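Local coordinates for protein nickel-dependent hydrogenase large subunit (Allochromatium vinosum, PDB 3MYR) that oxidises molecular hydrogen at a nickel-iron centre and passes the electrons to an acceptor, probably recycling hydrogen released by nitrogenase, at residues S124-P127 against R128-S131; T151-R154 against I155-V159; V105-Y109 against H110-L114; S248-T251 against F252-V256. All blocks are in the same frame, centred on the assembly; numbering follows the deposited sequence.

Contact 1 of 4, residues S124-P127 against R128-S131; sequences SADP and RATS
Asp126 caps the N-terminus of helix 127-137 by accepting from Ala129 N; it sits just before the helix, with Pro127 as the first helical residue. The capping bond runs from Ala129 N to Asp126 OD1, 3.2 Å long and moderately bent at hydrogen (147°). The N-H meets the oxygen from 66° out of the carboxylate plane, so the acid is approached from above. A chi1 of 171° sets CG of Asp126 beside the carbonyl carbon and brings the carboxylate forward to the first-turn N-H groups, where the positive end of the helix would probably favour its charge. The backbone N of Asp126 is bound in turn by Glu182 of helix 181-201.

Backbone bonding starts at once. Asp126 O takes Thr130 N at 3.0 Å and, from above the carbonyl plane, Thr130 OG1 at 2.9 Å, so two donors from one residue grip a single oxygen. Pro127, whose ring nitrogen carries no hydrogen, still contributes its O to Ser131 N at 3.0 Å.

Electrostatics add little between side chains: Arg128 runs alongside Asp126, but its NE stays 5.9 Å from OD1, too far for an ion pair.

The remaining contacts set a methyl group against an oxygen. Asp126 OD1 lies 3.6 Å from CB of Ala129. On the buried side, facing helix 181-201, Ala125 CB rests 3.6 Å from Thr130 OG1.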
loop_
_atom_site.group_PDB
_atom_site.type_symbol
_atom_site.label_atom_id
_atom_site.label_comp_id
_atom_site.label_asym_id
_atom_site.label_seq_id
_atom_site.Cartn_x
_atom_site.Cartn_y
_atom_site.Cartn_z
ATOM N N SER B 124 -18.071 -23.624 14.784
ATOM C CA SER B 124 -18.795 -24.913 14.787
ATOM C C SER B 124 -17.931 -26.077 14.293
ATOM O O SER B 124 -18.405 -27.201 14.258
ATOM C CB SER B 124 -19.948 -24.868 13.731
ATOM O OG SER B 124 -20.955 -24.133 14.283
ATOM N N ALA B 125 -16.759 -25.785 13.749
ATOM C CA ALA B 125 -15.955 -26.838 13.094
ATOM C C ALA B 125 -15.514 -27.869 14.086
ATOM O O ALA B 125 -15.262 -27.572 15.272
ATOM C CB ALA B 125 -14.724 -26.232 12.416
ATOM N N ASP B 126 -15.381 -29.081 13.602
ATOM C CA ASP B 126 -14.713 -30.091 14.374
ATOM C C ASP B 126 -13.193 -29.896 14.134
ATOM O O ASP B 126 -12.753 -29.941 12.985
ATOM C CB ASP B 126 -15.201 -31.470 13.891
ATOM C CG ASP B 126 -14.379 -32.659 14.503
ATOM O OD1 ASP B 126 -14.071 -33.631 13.802
ATOM O OD2 ASP B 126 -14.073 -32.681 15.699
ATOM N N PRO B 127 -12.392 -29.812 15.224
ATOM C CA PRO B 127 -10.972 -29.532 15.077
ATOM C C PRO B 127 -10.254 -30.658 14.319
ATOM O O PRO B 127 -9.421 -30.389 13.476
ATOM C CB PRO B 127 -10.465 -29.424 16.520
ATOM C CG PRO B 127 -11.717 -28.879 17.296
ATOM C CD PRO B 127 -12.888 -29.623 16.609
ATOM N N ARG B 128 -10.662 -31.881 14.556
ATOM C CA ARG B 128 -10.083 -33.006 13.855
ATOM C C ARG B 128 -10.363 -33.023 12.358
ATOM O O ARG B 128 -9.470 -33.269 11.574
ATOM C CB ARG B 128 -10.473 -34.347 14.474
ATOM C CG ARG B 128 -9.800 -35.472 13.718
ATOM C CD ARG B 128 -10.057 -36.885 14.320
ATOM N NE ARG B 128 -9.573 -36.976 15.708
ATOM C CZ ARG B 128 -8.285 -37.077 16.059
ATOM N NH1 ARG B 128 -7.319 -37.126 15.123
ATOM N NH2 ARG B 128 -7.963 -37.110 17.353
ATOM N N ALA B 129 -11.611 -32.784 11.960
ATOM C CA ALA B 129 -11.955 -32.691 10.547
ATOM C C ALA B 129 -11.212 -31.513 9.907
ATOM O O ALA B 129 -10.818 -31.563 8.716
ATOM C CB ALA B 129 -13.517 -32.560 10.361
ATOM N N THR B 130 -10.985 -30.441 10.662
ATOM C CA THR B 130 -10.307 -29.276 10.094
ATOM C C THR B 130 -8.846 -29.663 9.768
ATOM O O THR B 130 -8.317 -29.302 8.720
ATOM C CB THR B 130 -10.276 -28.093 11.075
ATOM O OG1 THR B 130 -11.618 -27.762 11.433
ATOM C CG2 THR B 130 -9.629 -26.868 10.468
ATOM N N SER B 131 -8.256 -30.460 10.659
ATOM C CA SER B 131 -6.917 -30.985 10.458
ATOM C C SER B 131 -6.862 -31.920 9.240
ATOM O O SER B 131 -5.976 -31.768 8.409
ATOM C CB SER B 131 -6.477 -31.731 11.720
ATOM O OG SER B 131 -5.284 -32.428 11.489
HETATM O O HOH W 1 -12.249 -33.163 17.214
#

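Contact 2 of 4, residues T151-R154 against I155-V159; sequences TQKR and IKTFV
Thr151 and Ile155 lie side by side one turn apart and point the same way, the methyl CG2 of Thr151 meeting CD1 of Ile155 at 4.0 Å. The Ile155 chain is turned away from the staggered positions at chi2 (148°), and its CD1 also comes within 3.3 Å of Thr151 O, so the isoleucine leans on the carbonyl as well as on the methyl. Both residues look toward helix 181-201, where Leu192 and Val188 receive them, while the hydroxyl of Thr151 is turned back to Tyr147 O.

On the exposed side the main pairing is Thr157 with Lys153, and it is polar. A chi1 of -62° holds Thr157 OG1 beside its own backbone N, and the two donors converge on Lys153 O, OG1 at 3.0 Å and N at 2.8 Å. They reach it from opposite faces of the carbonyl plane; the OG1 bond fixes the rotation of the hydroxyl group. The Lys153 chain merely passes nearby.

Lys156 takes its place through CB, which sits 3.3 Å from Gln152 O, the carbonyl that its N also engages at 2.7 Å. Phe158 does likewise, CB lying 3.5 Å from Arg154 O before its ring departs. Arg154 carries its guanidinium to the small subunit HydA, where NH2 forms salt bridges with Asp35 and Asp31 of that chain; Leu34 of the same subunit packs on both Arg154 and Phe158. The unbroken ladder from Ile155 N to Phe158 N, each bonded four residues back, is that of a regular alpha helix lying at the interface of the [NiFe] hydrogenase heterodimer.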
loop_
_atom_site.group_PDB
_atom_site.type_symbol
_atom_site.label_atom_id
_atom_site.label_comp_id
_atom_site.label_asym_id
_atom_site.label_seq_id
_atom_site.Cartn_x
_atom_site.Cartn_y
_atom_site.Cartn_z
ATOM N N THR B 151 -6.923 -22.573 18.362
ATOM C CA THR B 151 -7.307 -21.393 17.593
ATOM C C THR B 151 -8.799 -21.111 17.698
ATOM O O THR B 151 -9.224 -19.987 17.979
ATOM C CB THR B 151 -6.972 -21.604 16.083
ATOM O OG1 THR B 151 -5.565 -21.817 15.980
ATOM C CG2 THR B 151 -7.321 -20.407 15.275
ATOM N N GLN B 152 -9.606 -22.138 17.476
ATOM C CA GLN B 152 -11.052 -21.974 17.595
ATOM C C GLN B 152 -11.459 -21.418 18.989
ATOM O O GLN B 152 -12.321 -20.519 19.122
ATOM C CB GLN B 152 -11.721 -23.343 17.328
ATOM C CG GLN B 152 -13.240 -23.366 17.460
ATOM C CD GLN B 152 -13.791 -24.747 17.161
ATOM O OE1 GLN B 152 -14.437 -24.960 16.119
ATOM N NE2 GLN B 152 -13.432 -25.710 17.987
ATOM N N LYS B 153 -10.858 -21.956 20.039
ATOM C CA LYS B 153 -11.188 -21.498 21.379
ATOM C C LYS B 153 -10.862 -20.010 21.626
ATOM O O LYS B 153 -11.662 -19.275 22.249
ATOM C CB LYS B 153 -10.530 -22.400 22.407
ATOM C CG LYS B 153 -10.426 -21.736 23.770
ATOM C CD LYS B 153 -11.332 -22.416 24.855
ATOM C CE LYS B 153 -10.673 -23.726 25.404
ATOM N NZ LYS B 153 -9.201 -23.828 25.023
ATOM N N ARG B 154 -9.753 -19.521 21.075
ATOM C CA ARG B 154 -9.439 -18.122 21.231
ATOM C C ARG B 154 -10.517 -17.277 20.514
ATOM O O ARG B 154 -10.904 -16.201 20.977
ATOM C CB ARG B 154 -8.101 -17.767 20.545
ATOM C CG ARG B 154 -6.905 -18.023 21.330
ATOM C CD ARG B 154 -5.661 -17.390 20.628
ATOM N NE ARG B 154 -5.279 -16.100 21.176
ATOM C CZ ARG B 154 -4.196 -15.435 20.761
ATOM N NH1 ARG B 154 -3.437 -15.948 19.782
ATOM N NH2 ARG B 154 -3.881 -14.269 21.309
ATOM N N ILE B 155 -10.940 -17.701 19.350
ATOM C CA ILE B 155 -11.926 -16.900 18.622
ATOM C C ILE B 155 -13.268 -17.014 19.323
ATOM O O ILE B 155 -14.040 -16.027 19.422
ATOM C CB ILE B 155 -12.061 -17.383 17.201
ATOM C CG1 ILE B 155 -10.729 -17.192 16.517
ATOM C CG2 ILE B 155 -13.129 -16.593 16.436
ATOM C CD1 ILE B 155 -10.652 -18.288 15.559
ATOM N N LYS B 156 -13.561 -18.199 19.811
ATOM C CA LYS B 156 -14.789 -18.368 20.578
ATOM C C LYS B 156 -14.819 -17.478 21.862
ATOM O O LYS B 156 -15.798 -16.799 22.076
ATOM C CB LYS B 156 -14.963 -19.816 20.952
ATOM C CG LYS B 156 -16.200 -20.124 21.797
ATOM C CD LYS B 156 -16.510 -21.614 21.672
ATOM C CE LYS B 156 -17.924 -21.994 22.198
ATOM N NZ LYS B 156 -17.769 -22.301 23.654
ATOM N N THR B 157 -13.749 -17.422 22.659
ATOM C CA THR B 157 -13.710 -16.516 23.810
ATOM C C THR B 157 -13.921 -15.013 23.365
ATOM O O THR B 157 -14.748 -14.247 23.919
ATOM C CB THR B 157 -12.355 -16.689 24.481
ATOM O OG1 THR B 157 -12.247 -18.041 24.928
ATOM C CG2 THR B 157 -12.085 -15.652 25.665
ATOM N N PHE B 158 -13.292 -14.646 22.263
ATOM C CA PHE B 158 -13.444 -13.312 21.738
ATOM C C PHE B 158 -14.899 -12.999 21.400
ATOM O O PHE B 158 -15.410 -11.918 21.683
ATOM C CB PHE B 158 -12.616 -13.216 20.470
ATOM C CG PHE B 158 -12.593 -11.901 19.880
ATOM C CD1 PHE B 158 -13.405 -11.608 18.782
ATOM C CD2 PHE B 158 -11.691 -10.953 20.331
ATOM C CE1 PHE B 158 -13.354 -10.365 18.154
ATOM C CE2 PHE B 158 -11.656 -9.653 19.710
ATOM C CZ PHE B 158 -12.449 -9.383 18.624
ATOM N N VAL B 159 -15.515 -13.875 20.641
ATOM C CA VAL B 159 -16.850 -13.592 20.117
ATOM C C VAL B 159 -17.827 -13.619 21.291
ATOM O O VAL B 159 -18.760 -12.818 21.360
ATOM C CB VAL B 159 -17.298 -14.642 19.048
ATOM C CG1 VAL B 159 -18.843 -14.668 18.897
ATOM C CG2 VAL B 159 -16.618 -14.412 17.696
#

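Contact 3 of 4, residues V105-Y109 against H110-L114; sequences VMHFY and HLHAL
The His110 ring packs tightly against Tyr109 and Met106. Tyr109 CB lies over one face, 4.0 Å from the ring centroid and 16° off its normal, a CH-pi contact, while Met106 CG lies in plane at the ring edge. Setting CG beside the backbone N (chi1 -56°) swings the imidazole back over the preceding turn, where ND1 is buried 3.7 Å from Met106 CB and has no polar partner in the model. NE2 is bonded to Tyr191 O of helix 181-201.

This is the end of helix 86-112, where the alpha helix widens into a pi-type turn. The evidence is His107 O, which accepts from Leu111 N at 3.1 Å and also from His112 N, five residues on, at 2.8 Å. Consistent with the wider turn, the His107 and His112 rings meet obliquely, planes at 47° and centroids 5.2 Å apart.

On the less buried flank Leu111 crosses His107 at about a right angle, its side chain about 9 Å from the bound nickel-iron centre and packed on Thr44 of the small subunit. Bonding is looser at the helix end: Ala113 N reaches Phe108 O only weakly, and a water bridges the departing chain, donating to Tyr109 O (2.9 Å) and accepting from Leu114 N (3.0 Å).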
loop_
_atom_site.group_PDB
_atom_site.type_symbol
_atom_site.label_atom_id
_atom_site.label_comp_id
_atom_site.label_asym_id
_atom_site.label_seq_id
_atom_site.Cartn_x
_atom_site.Cartn_y
_atom_site.Cartn_z
ATOM N N VAL B 105 -0.207 -11.775 -0.344
ATOM C CA VAL B 105 -0.579 -12.701 0.728
ATOM C C VAL B 105 -1.468 -11.929 1.721
ATOM O O VAL B 105 -2.541 -12.411 2.115
ATOM C CB VAL B 105 0.678 -13.281 1.444
ATOM C CG1 VAL B 105 0.333 -13.855 2.882
ATOM C CG2 VAL B 105 1.339 -14.356 0.539
ATOM N N MET B 106 -1.074 -10.711 2.068
ATOM C CA MET B 106 -1.919 -9.977 3.054
ATOM C C MET B 106 -3.198 -9.535 2.364
ATOM O O MET B 106 -4.222 -9.476 3.033
ATOM C CB MET B 106 -1.234 -8.666 3.540
ATOM C CG MET B 106 -0.003 -8.995 4.475
ATOM S SD MET B 106 0.571 -7.390 5.222
ATOM C CE MET B 106 -0.690 -6.932 6.424
ATOM N N HIS B 107 -3.153 -9.163 1.069
ATOM C CA HIS B 107 -4.446 -8.841 0.459
ATOM C C HIS B 107 -5.399 -10.035 0.583
ATOM O O HIS B 107 -6.559 -9.913 1.008
ATOM C CB HIS B 107 -4.386 -8.515 -1.064
ATOM C CG HIS B 107 -5.731 -8.260 -1.630
ATOM N ND1 HIS B 107 -6.418 -9.170 -2.405
ATOM C CD2 HIS B 107 -6.586 -7.232 -1.412
ATOM C CE1 HIS B 107 -7.599 -8.675 -2.713
ATOM N NE2 HIS B 107 -7.726 -7.497 -2.121
ATOM N N PHE B 108 -4.920 -11.194 0.198
ATOM C CA PHE B 108 -5.789 -12.345 0.208
ATOM C C PHE B 108 -6.363 -12.660 1.620
ATOM O O PHE B 108 -7.567 -12.841 1.761
ATOM C CB PHE B 108 -5.142 -13.583 -0.378
ATOM C CG PHE B 108 -6.100 -14.783 -0.374
ATOM C CD1 PHE B 108 -6.000 -15.779 0.594
ATOM C CD2 PHE B 108 -7.144 -14.842 -1.307
ATOM C CE1 PHE B 108 -6.937 -16.886 0.610
ATOM C CE2 PHE B 108 -8.062 -15.893 -1.331
ATOM C CZ PHE B 108 -7.957 -16.936 -0.355
ATOM N N TYR B 109 -5.510 -12.785 2.636
ATOM C CA TYR B 109 -6.002 -13.130 3.965
ATOM C C TYR B 109 -6.688 -11.973 4.652
ATOM O O TYR B 109 -7.817 -12.127 5.114
ATOM C CB TYR B 109 -4.927 -13.758 4.863
ATOM C CG TYR B 109 -4.566 -15.112 4.364
ATOM C CD1 TYR B 109 -5.425 -16.198 4.572
ATOM C CD2 TYR B 109 -3.484 -15.284 3.536
ATOM C CE1 TYR B 109 -5.100 -17.451 4.064
ATOM C CE2 TYR B 109 -3.163 -16.521 3.000
ATOM C CZ TYR B 109 -3.993 -17.594 3.255
ATOM O OH TYR B 109 -3.709 -18.829 2.722
ATOM N N HIS B 110 -6.042 -10.820 4.701
ATOM C CA HIS B 110 -6.465 -9.800 5.651
ATOM C C HIS B 110 -7.466 -8.841 5.069
ATOM O O HIS B 110 -8.288 -8.278 5.808
ATOM C CB HIS B 110 -5.215 -9.074 6.222
ATOM C CG HIS B 110 -4.271 -10.051 6.847
ATOM N ND1 HIS B 110 -2.952 -10.145 6.496
ATOM C CD2 HIS B 110 -4.519 -11.113 7.667
ATOM C CE1 HIS B 110 -2.396 -11.173 7.126
ATOM N NE2 HIS B 110 -3.328 -11.761 7.861
ATOM N N LEU B 111 -7.478 -8.721 3.747
ATOM C CA LEU B 111 -8.456 -7.840 3.056
ATOM C C LEU B 111 -9.581 -8.593 2.326
ATOM O O LEU B 111 -10.738 -8.200 2.435
ATOM C CB LEU B 111 -7.783 -6.844 2.089
ATOM C CG LEU B 111 -6.593 -6.046 2.722
ATOM C CD1 LEU B 111 -6.121 -4.939 1.738
ATOM C CD2 LEU B 111 -6.889 -5.399 3.974
ATOM N N HIS B 112 -9.279 -9.701 1.660
ATOM C CA HIS B 112 -10.246 -10.309 0.771
ATOM C C HIS B 112 -10.992 -11.445 1.494
ATOM O O HIS B 112 -12.211 -11.609 1.335
ATOM C CB HIS B 112 -9.512 -10.925 -0.475
ATOM C CG HIS B 112 -10.377 -11.028 -1.720
ATOM N ND1 HIS B 112 -11.716 -10.683 -1.754
ATOM C CD2 HIS B 112 -10.071 -11.426 -2.978
ATOM C CE1 HIS B 112 -12.187 -10.815 -2.996
ATOM N NE2 HIS B 112 -11.192 -11.233 -3.760
ATOM N N ALA B 113 -10.289 -12.221 2.306
ATOM C CA ALA B 113 -10.797 -13.548 2.698
ATOM C C ALA B 113 -12.141 -13.476 3.497
ATOM O O ALA B 113 -13.008 -14.378 3.335
ATOM C CB ALA B 113 -9.772 -14.266 3.469
ATOM N N LEU B 114 -12.361 -12.389 4.270
ATOM C CA LEU B 114 -13.613 -12.266 5.025
ATOM C C LEU B 114 -14.869 -12.090 4.157
ATOM O O LEU B 114 -16.000 -12.169 4.682
ATOM C CB LEU B 114 -13.571 -11.191 6.106
ATOM C CG LEU B 114 -12.513 -11.431 7.208
ATOM C CD1 LEU B 114 -12.569 -10.317 8.282
ATOM C CD2 LEU B 114 -12.630 -12.824 7.859
HETATM O O HOH W 2 -10.158 -10.482 5.035
#

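Contact 4 of 4, residues S248-T251 against F252-V256; sequences SMRT and FVDQV
Over one face of the Arg250 guanidinium sits Asp254 OD1, 3.5 Å from NH2, with the carboxylate and guanidinium planes almost perpendicular (85°). No N-H points at that oxygen, so the salt bridge rests on charge alone. The arginine spends NE on Asp442, while Asp254 OD2 pairs with Lys438. A chi1 of -169° and an extended chain send the guanidinium of Arg250 past Asp254 toward helix 426-456, and its CG touches OD1 at 3.6 Å. The second flat group, the Phe252 ring, carries Val256 CB over the centre of one face, 3.8 Å above the plane; Trp197 stacks on this ring and Trp140 meets it edge-to-face.

The backbone is helix 236-265, regular here until a pi-type turn widens it at 253-256. Asp254 N bonds to Arg250 O at 2.9 Å and Gln255 N to Thr251 O at 3.0 Å, each four residues back.

Thr251 and Gln255 run side by side, CG2 meeting OE1 at 3.5 Å; the loop at Ala139, Trp140 and Pro141 covers Gln255, while the threonine hydroxyl is bonded to Gln247 O. On the buried flank Val253 places CG2 3.4 Å from Met249 O and packs on Ile101 of helix 86-112.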
loop_
_atom_site.group_PDB
_atom_site.type_symbol
_atom_site.label_atom_id
_atom_site.label_comp_id
_atom_site.label_asym_id
_atom_site.label_seq_id
_atom_site.Cartn_x
_atom_site.Cartn_y
_atom_site.Cartn_z
ATOM N N SER B 248 11.529 -18.728 3.400
ATOM C CA SER B 248 10.214 -18.641 4.011
ATOM C C SER B 248 9.133 -18.016 3.175
ATOM O O SER B 248 7.973 -18.356 3.343
ATOM C CB SER B 248 10.150 -18.113 5.450
ATOM O OG SER B 248 11.103 -17.188 5.600
ATOM N N MET B 249 9.479 -17.117 2.269
ATOM C CA MET B 249 8.498 -16.627 1.286
ATOM C C MET B 249 8.001 -17.741 0.392
ATOM O O MET B 249 6.781 -17.893 0.242
ATOM C CB MET B 249 9.085 -15.515 0.420
ATOM C CG MET B 249 9.345 -14.241 1.190
ATOM S SD MET B 249 10.105 -13.123 -0.022
ATOM C CE MET B 249 11.290 -12.249 0.995
ATOM N N ARG B 250 8.939 -18.539 -0.160
ATOM C CA ARG B 250 8.581 -19.635 -1.035
ATOM C C ARG B 250 7.648 -20.622 -0.318
ATOM O O ARG B 250 6.640 -21.083 -0.885
ATOM C CB ARG B 250 9.808 -20.431 -1.523
ATOM C CG ARG B 250 9.457 -21.412 -2.664
ATOM C CD ARG B 250 10.744 -21.670 -3.509
ATOM N NE ARG B 250 10.489 -22.193 -4.870
ATOM C CZ ARG B 250 10.224 -23.474 -5.145
ATOM N NH1 ARG B 250 10.021 -23.870 -6.387
ATOM N NH2 ARG B 250 10.153 -24.379 -4.186
ATOM N N THR B 251 8.009 -21.005 0.888
ATOM C CA THR B 251 7.259 -22.016 1.593
ATOM C C THR B 251 5.841 -21.519 1.855
ATOM O O THR B 251 4.892 -22.278 1.710
ATOM C CB THR B 251 7.924 -22.301 2.968
ATOM O OG1 THR B 251 9.208 -22.798 2.683
ATOM C CG2 THR B 251 7.184 -23.449 3.755
ATOM N N PHE B 252 5.686 -20.258 2.261
ATOM C CA PHE B 252 4.319 -19.783 2.657
ATOM C C PHE B 252 3.424 -19.698 1.424
ATOM O O PHE B 252 2.245 -20.124 1.454
ATOM C CB PHE B 252 4.358 -18.462 3.407
ATOM C CG PHE B 252 3.110 -18.149 4.174
ATOM C CD1 PHE B 252 2.061 -17.414 3.576
ATOM C CD2 PHE B 252 2.941 -18.613 5.461
ATOM C CE1 PHE B 252 0.846 -17.167 4.316
ATOM C CE2 PHE B 252 1.737 -18.350 6.185
ATOM C CZ PHE B 252 0.735 -17.571 5.610
ATOM N N VAL B 253 4.006 -19.266 0.301
ATOM C CA VAL B 253 3.216 -19.206 -0.958
ATOM C C VAL B 253 2.822 -20.599 -1.420
ATOM O O VAL B 253 1.631 -20.861 -1.699
ATOM C CB VAL B 253 4.004 -18.448 -2.103
ATOM C CG1 VAL B 253 3.294 -18.545 -3.481
ATOM C CG2 VAL B 253 4.202 -16.988 -1.707
ATOM N N ASP B 254 3.790 -21.517 -1.496
ATOM C CA ASP B 254 3.511 -22.854 -2.011
ATOM C C ASP B 254 2.518 -23.614 -1.122
ATOM O O ASP B 254 1.778 -24.416 -1.610
ATOM C CB ASP B 254 4.761 -23.744 -2.049
ATOM C CG ASP B 254 5.695 -23.407 -3.155
ATOM O OD1 ASP B 254 6.883 -23.869 -3.081
ATOM O OD2 ASP B 254 5.270 -22.643 -4.047
ATOM N N GLN B 255 2.668 -23.497 0.184
ATOM C CA GLN B 255 2.009 -24.405 1.087
ATOM C C GLN B 255 0.797 -23.775 1.746
ATOM O O GLN B 255 0.012 -24.500 2.334
ATOM C CB GLN B 255 2.985 -24.825 2.234
ATOM C CG GLN B 255 4.136 -25.727 1.688
ATOM C CD GLN B 255 4.951 -26.412 2.787
ATOM O OE1 GLN B 255 4.894 -26.060 3.954
ATOM N NE2 GLN B 255 5.718 -27.384 2.399
ATOM N N VAL B 256 0.717 -22.449 1.835
ATOM C CA VAL B 256 -0.450 -21.895 2.524
ATOM C C VAL B 256 -1.352 -21.111 1.516
ATOM O O VAL B 256 -2.498 -21.471 1.295
ATOM C CB VAL B 256 -0.049 -20.979 3.725
ATOM C CG1 VAL B 256 -1.257 -20.443 4.473
ATOM C CG2 VAL B 256 0.937 -21.726 4.708
#

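In chain order contact 3 comes first, then contacts 1, 2 and 4, all of them local and all within the large subunit. Contact 1 opens helix 127-137 from the preceding loop, and contact 2 lies on the next helix, 145-160; both are peripheral, with centres 14 Å apart, and Pro127 and Gln152 touch between them. Contacts 3 and 4, centres 15 Å apart, join helices 86-112 and 236-265: Val105 CG1 meets Phe252 CE1 at 3.6 Å. Across these two pairs no atoms touch, and contacts 2 and 4 have centres 26 Å apart. Helix 181-201 packs against all four and so links the peripheral pair to the inner pair. Contacts 2 and 3 also reach the small subunit, and contact 3 lies nearest the nickel-iron centre.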